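Local coordinates for Lmo2125 protein (Listeria monocytogenes serovar 1/2a, PDB 5TU0) that binds maltose as the extracellular solute-binding component of a sugar transport system, probably delivering it to a membrane transporter of the ABC type, at residues I113-V117 with A331-Y336. The protein carries 2 engineered substitutions. Sequence-based numbering, arbitrary orientation.
Sequences IETLV and AVIEQY
Helix 327-336 packs here on strand 105-121 of a periplasmic-binding-protein fold, beside the maltose site; the strand probably contributes to the hinge between the two lobes, as in other maltose-binding proteins. Residues 113-117 run extended, and Ile113, Thr115 and Val117 point their CA-to-CB bonds at helical residues 331-336, while Glu114 and Leu116 point away; Glu114 thereby reaches the bound glucose units. CA atoms come nearest at Thr115-Val332 (6.1 Å) and Val117-Ala331 (6.2 Å). No hydrogen bond joins the segments; van der Waals contacts supply the fit. Branched Val117 meets small Ala331 (CG1 to CB 3.8 Å), whose methyl lets the helix come close, and Val332 (CG1 to CG2 3.8 Å). Thr115, chi1 t, lays CG2 3.8 Å from Gln335 CB, while its OG1 hydrogen-bonds Phe270 O. Tyr336, chi1 t, sets its ring edge against Glu114 O and Thr115 CB, and its OH hydrogen-bonds Asp96 OD1 and Gln99 NE2. Ile113 covers one ring face in a CH-pi contact: its CB sits 3.8 Å from the Tyr336 ring centroid, 20° off the normal.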
# COMPACT_ATOMS: atom_id res chain seq x y z
N ILE A 113 -7.78 1.78 3.60
CA ILE A 113 -7.25 1.01 2.49
C ILE A 113 -6.56 1.96 1.54
O ILE A 113 -6.92 3.12 1.46
CB ILE A 113 -8.31 0.20 1.70
CG1 ILE A 113 -9.42 1.11 1.12
CG2 ILE A 113 -8.90 -0.88 2.60
CD1 ILE A 113 -10.17 0.52 -0.06
N GLU A 114 -5.55 1.47 0.85
CA GLU A 114 -4.88 2.25 -0.17
C GLU A 114 -4.14 1.35 -1.13
O GLU A 114 -3.80 0.23 -0.79
CB GLU A 114 -3.95 3.31 0.42
CG GLU A 114 -2.85 2.80 1.32
CD GLU A 114 -1.80 3.87 1.62
OE1 GLU A 114 -2.06 5.08 1.36
OE2 GLU A 114 -0.71 3.49 2.09
N THR A 115 -3.94 1.84 -2.34
CA THR A 115 -3.19 1.10 -3.32
C THR A 115 -2.76 2.10 -4.37
O THR A 115 -3.18 3.27 -4.34
CB THR A 115 -4.00 -0.06 -3.95
OG1 THR A 115 -3.14 -0.86 -4.77
CG2 THR A 115 -5.15 0.45 -4.79
N LEU A 116 -1.93 1.64 -5.29
CA LEU A 116 -1.45 2.46 -6.38
C LEU A 116 -2.57 2.80 -7.36
O LEU A 116 -3.49 2.01 -7.58
CB LEU A 116 -0.31 1.76 -7.11
CG LEU A 116 1.00 1.56 -6.34
CD1 LEU A 116 2.02 0.92 -7.27
CD2 LEU A 116 1.54 2.87 -5.80
N VAL A 117 -2.44 3.97 -7.97
CA VAL A 117 -3.42 4.48 -8.91
C VAL A 117 -2.68 5.17 -10.05
O VAL A 117 -1.45 5.27 -10.03
CB VAL A 117 -4.39 5.49 -8.22
CG1 VAL A 117 -5.19 4.81 -7.11
CG2 VAL A 117 -3.65 6.69 -7.65
N ALA A 331 -10.64 6.15 -7.69
CA ALA A 331 -9.53 5.35 -8.25
C ALA A 331 -9.03 4.31 -7.26
O ALA A 331 -8.84 3.16 -7.62
CB ALA A 331 -8.39 6.25 -8.67
N VAL A 332 -8.81 4.72 -6.01
CA VAL A 332 -8.38 3.80 -4.96
C VAL A 332 -9.39 2.69 -4.74
O VAL A 332 -9.03 1.53 -4.69
CB VAL A 332 -8.11 4.53 -3.62
CG1 VAL A 332 -7.93 3.52 -2.46
CG2 VAL A 332 -6.89 5.41 -3.76
N ILE A 333 -10.67 3.05 -4.62
CA ILE A 333 -11.71 2.04 -4.40
C ILE A 333 -11.78 1.02 -5.55
O ILE A 333 -11.88 -0.20 -5.32
CB ILE A 333 -13.09 2.70 -4.19
CG1 ILE A 333 -13.10 3.47 -2.86
CG2 ILE A 333 -14.21 1.66 -4.21
CD1 ILE A 333 -14.32 4.36 -2.65
N GLU A 334 -11.72 1.54 -6.78
CA GLU A 334 -11.80 0.70 -7.97
C GLU A 334 -10.58 -0.18 -8.11
O GLU A 334 -10.70 -1.38 -8.34
CB GLU A 334 -11.95 1.58 -9.22
CG GLU A 334 -12.14 0.83 -10.53
CD GLU A 334 -13.40 -0.03 -10.55
OE1 GLU A 334 -14.42 0.35 -9.92
OE2 GLU A 334 -13.36 -1.10 -11.21
N GLN A 335 -9.40 0.41 -7.95
CA GLN A 335 -8.16 -0.36 -8.09
C GLN A 335 -8.00 -1.40 -6.98
O GLN A 335 -7.50 -2.50 -7.20
CB GLN A 335 -6.95 0.56 -8.14
CG GLN A 335 -5.68 -0.16 -8.54
CD GLN A 335 -5.77 -0.73 -9.94
OE1 GLN A 335 -6.24 -0.08 -10.86
NE2 GLN A 335 -5.31 -1.96 -10.10
N TYR A 336 -8.48 -1.07 -5.78
CA TYR A 336 -8.34 -1.99 -4.64
C TYR A 336 -9.02 -3.34 -4.92
O TYR A 336 -8.59 -4.37 -4.40
CB TYR A 336 -8.89 -1.33 -3.37
CG TYR A 336 -8.44 -1.98 -2.10
CD1 TYR A 336 -7.17 -1.70 -1.57
CD2 TYR A 336 -9.26 -2.85 -1.41
CE1 TYR A 336 -6.76 -2.28 -0.38
CE2 TYR A 336 -8.85 -3.43 -0.23
CZ TYR A 336 -7.60 -3.15 0.27
OH TYR A 336 -7.22 -3.75 1.44